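Local coordinates for uncharacterized protein AsbF (Bacillus anthracis, PDB 3DX5) that catalyses the manganese-dependent dehydration of 3-dehydroshikimate to 3,4-dihydroxybenzoate, the catechol building block of the siderophore petrobactin, at residues 6-9 with 10-13; 121-124 with 125-128; 173-176 with 177-180; 208-212 with 213-217. All coordinates share one frame; numbering follows the deposited sequence.

Contact 1: 6-9 with 10-13. With DHB (3,4-dihydroxybenzoic acid), chain D.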
loop_
_atom_site.group_PDB
_atom_site.type_symbol
_atom_site.label_atom_id
_atom_site.label_comp_id
_atom_site.label_asym_id
_atom_site.label_seq_id
_atom_site.Cartn_x
_atom_site.Cartn_y
_atom_site.Cartn_z
ATOM N N CYS A 6 -2.879 -8.316 12.339
ATOM C CA CYS A 6 -3.537 -7.499 11.305
ATOM C C CYS A 6 -2.964 -7.829 9.955
ATOM O O CYS A 6 -1.750 -7.742 9.778
ATOM C CB CYS A 6 -3.199 -6.028 11.442
ATOM S SG CYS A 6 -3.336 -5.433 13.025
ATOM N N THR A 7 -3.818 -8.122 8.989
ATOM C CA THR A 7 -3.329 -8.343 7.610
ATOM C C THR A 7 -2.706 -7.081 6.972
ATOM O O THR A 7 -1.897 -7.211 6.075
ATOM C CB THR A 7 -4.411 -8.957 6.702
ATOM O OG1 THR A 7 -5.405 -7.976 6.399
ATOM C CG2 THR A 7 -5.069 -10.178 7.407
ATOM N N ILE A 8 -3.043 -5.879 7.475
ATOM C CA ILE A 8 -2.343 -4.668 7.026
ATOM C C ILE A 8 -0.798 -4.743 7.239
ATOM O O ILE A 8 -0.054 -4.119 6.507
ATOM C CB ILE A 8 -2.924 -3.378 7.681
ATOM C CG1 ILE A 8 -2.524 -2.113 6.883
ATOM C CG2 ILE A 8 -2.602 -3.295 9.207
ATOM C CD1 ILE A 8 -3.312 -0.779 7.347
ATOM N N SER A 9 -0.330 -5.541 8.211
ATOM C CA SER A 9 1.117 -5.716 8.431
ATOM C C SER A 9 1.799 -6.322 7.214
ATOM O O SER A 9 3.029 -6.240 7.075
ATOM C CB SER A 9 1.391 -6.597 9.698
ATOM O OG SER A 9 0.856 -5.941 10.848
ATOM N N PHE A 10 1.002 -6.960 6.348
ATOM C CA PHE A 10 1.540 -7.684 5.170
ATOM C C PHE A 10 1.261 -6.943 3.857
ATOM O O PHE A 10 1.373 -7.538 2.784
ATOM C CB PHE A 10 0.919 -9.096 5.131
ATOM C CG PHE A 10 1.295 -9.922 6.314
ATOM C CD1 PHE A 10 2.465 -10.700 6.282
ATOM C CD2 PHE A 10 0.531 -9.879 7.487
ATOM C CE1 PHE A 10 2.869 -11.440 7.403
ATOM C CE2 PHE A 10 0.928 -10.600 8.624
ATOM C CZ PHE A 10 2.097 -11.381 8.582
ATOM N N ARG A 11 0.901 -5.651 3.945
ATOM C CA ARG A 11 0.447 -4.858 2.760
ATOM C C ARG A 11 1.544 -4.696 1.691
ATOM O O ARG A 11 1.242 -4.367 0.543
ATOM C CB ARG A 11 -0.055 -3.475 3.227
ATOM C CG ARG A 11 1.112 -2.519 3.742
ATOM C CD ARG A 11 0.591 -1.390 4.713
ATOM N NE ARG A 11 1.753 -0.627 5.221
ATOM C CZ ARG A 11 2.634 -1.121 6.108
ATOM N NH1 ARG A 11 2.431 -2.315 6.676
ATOM N NH2 ARG A 11 3.698 -0.411 6.458
ATOM N N HIS A 12 2.812 -4.883 2.085
ATOM C CA HIS A 12 3.950 -4.763 1.172
ATOM C C HIS A 12 4.683 -6.066 0.836
ATOM O O HIS A 12 5.862 -6.067 0.444
ATOM C CB HIS A 12 4.927 -3.686 1.669
ATOM C CG HIS A 12 4.319 -2.317 1.682
ATOM N ND1 HIS A 12 4.427 -1.471 2.760
ATOM C CD2 HIS A 12 3.549 -1.670 0.769
ATOM C CE1 HIS A 12 3.794 -0.342 2.498
ATOM N NE2 HIS A 12 3.240 -0.442 1.300
ATOM N N GLN A 13 3.966 -7.178 0.920
ATOM C CA GLN A 13 4.553 -8.431 0.501
ATOM C C GLN A 13 3.496 -9.323 -0.164
ATOM O O GLN A 13 2.296 -9.166 0.074
ATOM C CB GLN A 13 5.248 -9.128 1.697
ATOM C CG GLN A 13 4.321 -9.594 2.790
ATOM C CD GLN A 13 5.063 -9.776 4.146
ATOM O OE1 GLN A 13 5.282 -8.810 4.898
ATOM N NE2 GLN A 13 5.401 -11.008 4.465
HETATM C C1 DHB D . -3.580 2.992 10.051
HETATM C C2 DHB D . -3.688 2.737 11.414
HETATM C C3 DHB D . -2.807 3.338 12.319
HETATM O O3 DHB D . -2.853 3.141 13.675
HETATM C C4 DHB D . -1.794 4.259 11.798
HETATM O O4 DHB D . -0.966 4.827 12.704
HETATM C C5 DHB D . -1.715 4.530 10.435
HETATM C C6 DHB D . -2.615 3.882 9.570
HETATM C C DHB D . -4.541 2.304 9.095
HETATM O O1 DHB D . -4.547 2.503 7.876
HETATM O O2 DHB D . -5.415 1.421 9.573
HETATM O O HOH W 1 4.520 -4.017 7.940
HETATM O O HOH W 2 4.260 -5.904 4.471
#
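Thr-7 O and Phe-10 N close a 3-10 turn over 7-9 with a 2.9 Å hydrogen bond, and a type I beta turn from Phe-10 to Gln-13 follows at once. The backbone bond from Arg-11 N to Ile-8 O lengthens the coil by a step. Ile-8 O is gripped twice by the same arginine: N comes from one face of the carbonyl plane, and Arg-11 NH1 reaches round to the other face at 3.1 Å from Ile-8 O. This second bond is fairly straight (164°), and the oxygen lies in the guanidinium plane, at its edge. Arg-11 folds back because CG sits between its backbone N and carbonyl carbon (chi1 70°), after which the chain runs extended to NE. Arg-11 CD passes Ile-8 CG1 at 3.9 Å, and NE and NH2 go on to Val-216 O and Phe-255 O. Two waters lie at Ser-9 O; one accepts from Arg-11 NH1, the other accepts from His-12 N and donates to Ser-9 O and Gln-13 OE1. Phe-10 lays its ring beside the turn, with Thr-7 O in the ring plane and Ser-9 CB 4.0 Å from Phe-10 CD2; farther out it packs on Leu-263 of helix 259-272. Ile-8 CG1 stands anti to the backbone N (chi1 -161°), and its CD1 comes within 3.5 Å of DHB O1. His-12 O bonds to Thr-37 of the second subunit. This is the loop that follows the first strand of a TIM barrel, 2-6, at the end where the active site lies; it brings Ile-8 to the carboxylate end of the bound product.

Contact 2: 121-124 with 125-128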
loop_
_atom_site.group_PDB
_atom_site.type_symbol
_atom_site.label_atom_id
_atom_site.label_comp_id
_atom_site.label_asym_id
_atom_site.label_seq_id
_atom_site.Cartn_x
_atom_site.Cartn_y
_atom_site.Cartn_z
ATOM N N TYR A 121 -20.631 15.977 10.920
ATOM C CA TYR A 121 -19.957 14.681 11.014
ATOM C C TYR A 121 -20.612 13.812 12.099
ATOM O O TYR A 121 -20.760 12.606 11.907
ATOM C CB TYR A 121 -18.455 14.832 11.284
ATOM C CG TYR A 121 -17.574 15.298 10.121
ATOM C CD1 TYR A 121 -17.892 16.439 9.347
ATOM C CD2 TYR A 121 -16.396 14.622 9.829
ATOM C CE1 TYR A 121 -17.050 16.858 8.295
ATOM C CE2 TYR A 121 -15.558 15.036 8.799
ATOM C CZ TYR A 121 -15.890 16.150 8.053
ATOM O OH TYR A 121 -15.033 16.519 7.067
ATOM N N VAL A 122 -21.012 14.414 13.226
ATOM C CA VAL A 122 -21.758 13.662 14.253
ATOM C C VAL A 122 -23.024 13.025 13.653
ATOM O O VAL A 122 -23.297 11.830 13.858
ATOM C CB VAL A 122 -22.133 14.592 15.461
ATOM C CG1 VAL A 122 -23.260 13.985 16.349
ATOM C CG2 VAL A 122 -20.909 14.896 16.295
ATOM N N ASN A 123 -23.793 13.817 12.906
ATOM C CA ASN A 123 -24.987 13.301 12.242
ATOM C C ASN A 123 -24.703 12.132 11.282
ATOM O O ASN A 123 -25.481 11.183 11.230
ATOM C CB ASN A 123 -25.757 14.422 11.531
ATOM C CG ASN A 123 -26.312 15.462 12.517
ATOM O OD1 ASN A 123 -26.420 15.214 13.745
ATOM N ND2 ASN A 123 -26.641 16.646 11.991
ATOM N N ARG A 124 -23.605 12.211 10.540
ATOM C CA ARG A 124 -23.224 11.138 9.613
ATOM C C ARG A 124 -22.740 9.870 10.288
ATOM O O ARG A 124 -23.124 8.764 9.871
ATOM C CB ARG A 124 -22.198 11.630 8.604
ATOM C CG ARG A 124 -22.895 12.498 7.560
ATOM C CD ARG A 124 -21.921 13.196 6.678
ATOM N NE ARG A 124 -22.640 13.839 5.569
ATOM C CZ ARG A 124 -22.129 14.040 4.360
ATOM N NH1 ARG A 124 -20.874 13.698 4.097
ATOM N NH2 ARG A 124 -22.877 14.598 3.419
ATOM N N ILE A 125 -21.934 10.009 11.338
ATOM C CA ILE A 125 -21.544 8.841 12.140
ATOM C C ILE A 125 -22.805 8.160 12.700
ATOM O O ILE A 125 -22.898 6.929 12.727
ATOM C CB ILE A 125 -20.582 9.227 13.269
ATOM C CG1 ILE A 125 -19.251 9.732 12.688
ATOM C CG2 ILE A 125 -20.285 8.030 14.221
ATOM C CD1 ILE A 125 -18.466 10.573 13.720
ATOM N N ARG A 126 -23.780 8.965 13.138
ATOM C CA ARG A 126 -25.017 8.421 13.704
ATOM C C ARG A 126 -25.745 7.582 12.655
ATOM O O ARG A 126 -26.212 6.462 12.954
ATOM C CB ARG A 126 -25.967 9.516 14.240
ATOM C CG ARG A 126 -27.140 8.923 15.041
ATOM C CD ARG A 126 -28.123 10.006 15.536
ATOM N NE ARG A 126 -27.449 10.839 16.530
ATOM C CZ ARG A 126 -27.147 12.118 16.372
ATOM N NH1 ARG A 126 -27.465 12.764 15.250
ATOM N NH2 ARG A 126 -26.511 12.744 17.345
HETATM N N MSE A 127 -25.819 8.118 11.440
HETATM C CA MSE A 127 -26.450 7.423 10.293
HETATM C C MSE A 127 -25.768 6.106 9.975
HETATM O O MSE A 127 -26.435 5.117 9.723
HETATM C CB MSE A 127 -26.452 8.303 9.035
HETATM C CG MSE A 127 -27.393 9.488 9.174
HETATM SE SE MSE A 127 -27.294 10.718 7.646
HETATM C CE MSE A 127 -27.919 9.427 6.320
ATOM N N ILE A 128 -24.439 6.104 9.975
ATOM C CA ILE A 128 -23.681 4.877 9.734
ATOM C C ILE A 128 -23.910 3.854 10.851
ATOM O O ILE A 128 -24.051 2.673 10.569
ATOM C CB ILE A 128 -22.208 5.196 9.510
ATOM C CG1 ILE A 128 -22.048 5.694 8.058
ATOM C CG2 ILE A 128 -21.322 3.974 9.759
ATOM C CD1 ILE A 128 -20.807 6.519 7.877
HETATM O O HOH W 3 -28.122 11.480 12.114
HETATM O O HOH W 4 -26.484 15.490 16.900
#
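The guanidinium of Arg-126 meets Asn-123 OD1 and a bridging water at its edge, while Val-122 O lies on the side of one face without touching it. Arg-126 NH1 donates to Asn-123 OD1 at 3.1 Å with a bend at the hydrogen (144°), the donor tilted from the amide's carbonyl plane. Amide and guanidinium are turned 48° against each other, although the two side chains run side by side in the same direction. The water ties their ends together, donating a hydrogen bond to Asn-123 OD1 and accepting one from Arg-126 NH2 at 2.8 Å. A second water donates to Asn-123 O and is only weakly held by Arg-126 NH1. Arg-126 leaves the backbone with CG anti to N (chi1 -170°) and bends at chi3, which swings the guanidinium back over the preceding turn and lets NE reach Val-162 O. There Arg-126 NH2 also crosses Val-122 CG1 at 3.6 Å. The helical bonds beneath are regular: Ile-125 N meets Tyr-121 O at 2.9 Å, and each of the next three amides likewise finds the carbonyl four residues back. Ile-125 CG1 lies 3.3 Å from Tyr-121 O, while selenomethionine Met-127 lays its CG against Asn-123 O. Other faces of the helix pack inside the protein: Val-122 and Ile-125 on helix 152-162, Ile-128 on Cys-86 of helix 79-96. Arg-124 forms a salt bridge with Glu-120. An i to i+3 polar pair thus runs along helix 115-134, the connecting helix of the right-handed beta-alpha-beta unit between strands 100-103 and 138-142 of the TIM barrel.

Contact 3: 173-176 with 177-180. With DHB (3,4-dihydroxybenzoic acid), chain D.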
loop_
_atom_site.group_PDB
_atom_site.type_symbol
_atom_site.label_atom_id
_atom_site.label_comp_id
_atom_site.label_asym_id
_atom_site.label_seq_id
_atom_site.Cartn_x
_atom_site.Cartn_y
_atom_site.Cartn_z
ATOM N N PHE A 173 -3.359 2.596 21.806
ATOM C CA PHE A 173 -2.629 3.184 22.921
ATOM C C PHE A 173 -1.467 4.098 22.540
ATOM O O PHE A 173 -1.266 5.128 23.193
ATOM C CB PHE A 173 -2.134 2.080 23.871
ATOM C CG PHE A 173 -3.232 1.477 24.690
ATOM C CD1 PHE A 173 -3.770 2.175 25.777
ATOM C CD2 PHE A 173 -3.762 0.231 24.346
ATOM C CE1 PHE A 173 -4.793 1.607 26.548
ATOM C CE2 PHE A 173 -4.769 -0.337 25.108
ATOM C CZ PHE A 173 -5.290 0.338 26.205
ATOM N N LEU A 174 -0.704 3.729 21.527
ATOM C CA LEU A 174 0.328 4.618 21.005
ATOM C C LEU A 174 -0.236 6.023 20.698
ATOM O O LEU A 174 0.318 7.034 21.130
ATOM C CB LEU A 174 0.968 4.014 19.726
ATOM C CG LEU A 174 2.178 4.748 19.088
ATOM C CD1 LEU A 174 1.694 6.008 18.315
ATOM C CD2 LEU A 174 3.220 5.075 20.139
ATOM N N HIS A 175 -1.326 6.087 19.935
ATOM C CA HIS A 175 -1.877 7.369 19.569
ATOM C C HIS A 175 -2.467 8.116 20.733
ATOM O O HIS A 175 -2.446 9.340 20.754
ATOM C CB HIS A 175 -2.872 7.237 18.411
ATOM C CG HIS A 175 -2.202 6.806 17.143
ATOM N ND1 HIS A 175 -1.100 7.466 16.637
ATOM C CD2 HIS A 175 -2.421 5.749 16.325
ATOM C CE1 HIS A 175 -0.696 6.856 15.533
ATOM N NE2 HIS A 175 -1.480 5.812 15.320
ATOM N N ILE A 176 -2.990 7.379 21.694
ATOM C CA ILE A 176 -3.516 7.975 22.901
ATOM C C ILE A 176 -2.363 8.639 23.674
ATOM O O ILE A 176 -2.463 9.800 24.069
ATOM C CB ILE A 176 -4.280 6.874 23.718
ATOM C CG1 ILE A 176 -5.759 6.965 23.385
ATOM C CG2 ILE A 176 -4.034 6.979 25.211
ATOM C CD1 ILE A 176 -6.412 8.320 23.741
ATOM N N TRP A 177 -1.260 7.914 23.828
ATOM C CA TRP A 177 -0.057 8.427 24.479
ATOM C C TRP A 177 0.493 9.686 23.760
ATOM O O TRP A 177 0.851 10.682 24.390
ATOM C CB TRP A 177 0.991 7.323 24.510
ATOM C CG TRP A 177 2.263 7.789 25.111
ATOM C CD1 TRP A 177 2.569 7.831 26.447
ATOM C CD2 TRP A 177 3.403 8.289 24.417
ATOM N NE1 TRP A 177 3.837 8.335 26.621
ATOM C CE2 TRP A 177 4.374 8.620 25.395
ATOM C CE3 TRP A 177 3.712 8.477 23.063
ATOM C CZ2 TRP A 177 5.629 9.133 25.058
ATOM C CZ3 TRP A 177 4.964 8.997 22.731
ATOM C CH2 TRP A 177 5.897 9.318 23.724
ATOM N N GLU A 178 0.529 9.626 22.438
ATOM C CA GLU A 178 0.937 10.733 21.583
ATOM C C GLU A 178 0.126 11.976 21.884
ATOM O O GLU A 178 0.674 13.047 21.869
ATOM C CB GLU A 178 0.775 10.320 20.105
ATOM C CG GLU A 178 0.894 11.441 19.066
ATOM C CD GLU A 178 0.898 10.880 17.626
ATOM O OE1 GLU A 178 0.207 9.882 17.344
ATOM O OE2 GLU A 178 1.637 11.414 16.791
ATOM N N SER A 179 -1.165 11.831 22.178
ATOM C CA SER A 179 -2.011 12.998 22.451
ATOM C C SER A 179 -1.692 13.619 23.799
ATOM O O SER A 179 -2.199 14.662 24.104
ATOM C CB SER A 179 -3.505 12.641 22.411
ATOM O OG SER A 179 -3.893 11.962 23.608
ATOM N N GLY A 180 -0.875 12.971 24.621
ATOM C CA GLY A 180 -0.531 13.524 25.918
ATOM C C GLY A 180 -1.334 12.899 27.046
ATOM O O GLY A 180 -1.065 13.193 28.173
HETATM C C1 DHB D . -3.580 2.992 10.051
HETATM C C2 DHB D . -3.688 2.737 11.414
HETATM C C3 DHB D . -2.807 3.338 12.319
HETATM O O3 DHB D . -2.853 3.141 13.675
HETATM C C4 DHB D . -1.794 4.259 11.798
HETATM O O4 DHB D . -0.966 4.827 12.704
HETATM C C5 DHB D . -1.715 4.530 10.435
HETATM C C6 DHB D . -2.615 3.882 9.570
HETATM C C DHB D . -4.541 2.304 9.095
HETATM O O1 DHB D . -4.547 2.503 7.876
HETATM O O2 DHB D . -5.415 1.421 9.573
#
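His-175 and Glu-178 lie side by side and point the same way from one helical turn, the imidazole and carboxylate planes only 19° apart. His-175 ND1 donates to Glu-178 OE1 at 2.8 Å in a nearly straight bond (166°); the oxygen lies in the ring plane and is met almost along its C-O axis. Glu-178 reaches it with an extended chain whose CG is anti to the backbone N (chi1 169°). The bond to the carboxylate probably holds the ring's rotation, with NE2 turned to the pocket. There His-175 NE2 lies 2.8 Å from DHB O4, in a hydrogen bond whose donor is not settled, and makes a weak, longer bond of 3.4 Å to DHB O3. Both catechol oxygens are therefore addressed by the ring edge away from Glu-178, while the ring of His-144 stands edge-to-face with that of His-175. The turn that carries the pair is held by backbone bonds such as Trp-177 N to Phe-173 O and Glu-178 N to Leu-174 O. At its end Ser-179 OG donates to Ile-176 O at 2.6 Å, in the carbonyl plane and on a lone pair. The positive phi of Gly-180 then breaks the helix in a Schellman motif. Away from the ligand, Phe-173 packs against helices 183-190 and 236-243. A His-carboxylate hydrogen bond in a short helix directly after a TIM-barrel strand, 167-172, is consistent with a second-shell role, Glu-178 probably orienting His-175, a substrate-binding residue, beside the manganese site.

Contact 4: 208-212 with 213-217. With DHB (3,4-dihydroxybenzoic acid), chain D.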
loop_
_atom_site.group_PDB
_atom_site.type_symbol
_atom_site.label_atom_id
_atom_site.label_comp_id
_atom_site.label_asym_id
_atom_site.label_seq_id
_atom_site.Cartn_x
_atom_site.Cartn_y
_atom_site.Cartn_z
ATOM N N LEU A 208 7.429 9.893 15.912
ATOM C CA LEU A 208 5.973 9.669 15.781
ATOM C C LEU A 208 5.396 9.877 14.386
ATOM O O LEU A 208 4.402 9.256 14.055
ATOM C CB LEU A 208 5.166 10.479 16.814
ATOM C CG LEU A 208 5.183 9.882 18.225
ATOM C CD1 LEU A 208 4.751 10.962 19.225
ATOM C CD2 LEU A 208 4.301 8.655 18.351
ATOM N N HIS A 209 6.026 10.739 13.583
ATOM C CA HIS A 209 5.568 11.043 12.236
ATOM C C HIS A 209 5.661 9.796 11.316
ATOM O O HIS A 209 5.058 9.789 10.256
ATOM C CB HIS A 209 6.418 12.189 11.642
ATOM C CG HIS A 209 7.892 11.915 11.716
ATOM N ND1 HIS A 209 8.583 11.273 10.711
ATOM C CD2 HIS A 209 8.789 12.111 12.716
ATOM C CE1 HIS A 209 9.852 11.122 11.066
ATOM N NE2 HIS A 209 10.001 11.619 12.280
ATOM N N VAL A 210 6.396 8.744 11.700
ATOM C CA VAL A 210 6.462 7.538 10.830
ATOM C C VAL A 210 5.105 6.835 10.764
ATOM O O VAL A 210 4.844 6.086 9.821
ATOM C CB VAL A 210 7.582 6.520 11.207
ATOM C CG1 VAL A 210 8.963 7.172 11.097
ATOM C CG2 VAL A 210 7.306 5.861 12.627
ATOM N N PHE A 211 4.230 7.122 11.734
ATOM C CA PHE A 211 2.866 6.614 11.677
ATOM C C PHE A 211 1.877 7.422 10.857
ATOM O O PHE A 211 0.709 7.050 10.770
ATOM C CB PHE A 211 2.301 6.367 13.068
ATOM C CG PHE A 211 3.079 5.353 13.837
ATOM C CD1 PHE A 211 3.342 4.081 13.288
ATOM C CD2 PHE A 211 3.587 5.664 15.083
ATOM C CE1 PHE A 211 4.080 3.129 14.008
ATOM C CE2 PHE A 211 4.318 4.710 15.813
ATOM C CZ PHE A 211 4.565 3.451 15.274
ATOM N N GLU A 212 2.305 8.504 10.244
ATOM C CA GLU A 212 1.389 9.199 9.369
ATOM C C GLU A 212 0.966 8.234 8.244
ATOM O O GLU A 212 1.816 7.548 7.670
ATOM C CB GLU A 212 2.042 10.459 8.789
ATOM C CG GLU A 212 2.224 11.551 9.863
ATOM C CD GLU A 212 3.028 12.747 9.351
ATOM O OE1 GLU A 212 3.235 12.816 8.117
ATOM O OE2 GLU A 212 3.450 13.607 10.169
ATOM N N PRO A 213 -0.350 8.188 7.935
ATOM C CA PRO A 213 -0.897 7.205 6.990
ATOM C C PRO A 213 -0.149 7.192 5.661
ATOM O O PRO A 213 0.190 6.123 5.169
ATOM C CB PRO A 213 -2.379 7.628 6.855
ATOM C CG PRO A 213 -2.701 8.114 8.287
ATOM C CD PRO A 213 -1.431 8.931 8.654
ATOM N N ASN A 214 0.166 8.350 5.102
ATOM C CA ASN A 214 0.875 8.351 3.826
ATOM C C ASN A 214 2.228 7.645 3.898
ATOM O O ASN A 214 2.634 6.995 2.936
ATOM C CB ASN A 214 1.104 9.765 3.322
ATOM C CG ASN A 214 -0.163 10.404 2.785
ATOM O OD1 ASN A 214 -1.114 9.728 2.446
ATOM N ND2 ASN A 214 -0.156 11.724 2.696
ATOM N N ASN A 215 2.914 7.786 5.030
ATOM C CA ASN A 215 4.200 7.157 5.216
ATOM C C ASN A 215 4.036 5.637 5.423
ATOM O O ASN A 215 4.825 4.827 4.884
ATOM C CB ASN A 215 4.985 7.792 6.384
ATOM C CG ASN A 215 6.350 7.152 6.556
ATOM O OD1 ASN A 215 7.203 7.273 5.688
ATOM N ND2 ASN A 215 6.534 6.404 7.633
ATOM N N VAL A 216 3.018 5.268 6.195
ATOM C CA VAL A 216 2.686 3.870 6.433
ATOM C C VAL A 216 2.324 3.141 5.126
ATOM O O VAL A 216 2.794 2.008 4.907
ATOM C CB VAL A 216 1.567 3.707 7.490
ATOM C CG1 VAL A 216 0.999 2.234 7.503
ATOM C CG2 VAL A 216 2.094 4.074 8.885
ATOM N N TYR A 217 1.523 3.777 4.254
ATOM C CA TYR A 217 1.054 3.089 3.038
ATOM C C TYR A 217 2.105 2.977 1.929
ATOM O O TYR A 217 1.988 2.087 1.088
ATOM C CB TYR A 217 -0.238 3.701 2.452
ATOM C CG TYR A 217 -1.335 3.900 3.483
ATOM C CD1 TYR A 217 -1.546 2.960 4.517
ATOM C CD2 TYR A 217 -2.179 5.021 3.408
ATOM C CE1 TYR A 217 -2.564 3.165 5.494
ATOM C CE2 TYR A 217 -3.191 5.212 4.350
ATOM C CZ TYR A 217 -3.369 4.309 5.391
ATOM O OH TYR A 217 -4.392 4.562 6.298
HETATM C C1 DHB D . -3.580 2.992 10.051
HETATM C C2 DHB D . -3.688 2.737 11.414
HETATM C C3 DHB D . -2.807 3.338 12.319
HETATM O O3 DHB D . -2.853 3.141 13.675
HETATM C C4 DHB D . -1.794 4.259 11.798
HETATM O O4 DHB D . -0.966 4.827 12.704
HETATM C C5 DHB D . -1.715 4.530 10.435
HETATM C C6 DHB D . -2.615 3.882 9.570
HETATM C C DHB D . -4.541 2.304 9.095
HETATM O O1 DHB D . -4.547 2.503 7.876
HETATM O O2 DHB D . -5.415 1.421 9.573
#
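Asn-215 swings its side-chain amide back across the turn before it, ND2 overlapping Val-210 with 3.7 Å to Val-210 CB and a 2.8 Å hydrogen bond to Val-210 O. The amide belongs to the first turn of helix 213-217, in the long excursion after strand 194-202 of the TIM barrel. The bond is straight (166°), and the accepting oxygen lies in the plane of the amide. CG anti to the backbone N (chi1 -179°) aims the group at the 3-10 turn 208-211. ND2 also bonds to Asn-222 O, so the amide ties three pieces of chain together. Glu-212 holds the N-cap position; its O accepts from Val-216 N at 3.0 Å and weakly from Asn-215 N, and Pro-213 fills the first helical position. Val-216 CG2 tucks in at 3.5 Å from Val-210 O. One face of the Phe-211 ring is covered by Val-210 CG2, which sits over its centre, and Lys-200 makes a cation-pi contact with the ring. In the pocket, the backbone O of Phe-211 takes a weak bond from DHB O4. Tyr-217 has the oxygen of Pro-213 above one face, offset toward the rim, and packs on Ala-218 of the second subunit. It binds the far end of the product: Tyr-217 OH donates at 2.6 Å to DHB O1 of the carboxylate, which lies in the plane of the ring.

Contacts 1, 3 and 4 surround the bound 3,4-dihydroxybenzoate. Contact 4 hydrogen-bonds its carboxylate, which contact 1 only packs against, while contact 3 holds the catechol end, which contact 4 also meets. Contacts 1 and 4, with centres about 14 Å apart, are joined directly: Arg-11 NE lies 2.9 Å from Val-216 O and His-12 NE2 2.8 Å from Tyr-217 O, both probable hydrogen bonds, and both contacts reach the second subunit. Contacts 3 and 4 meet by packing, Leu-174 CD1 lying 3.8 Å from Phe-211 CD2. Contacts 1 and 3 do not touch. Contact 2 stands apart on the outer helix layer, its centre about 30 Å from that of contact 1.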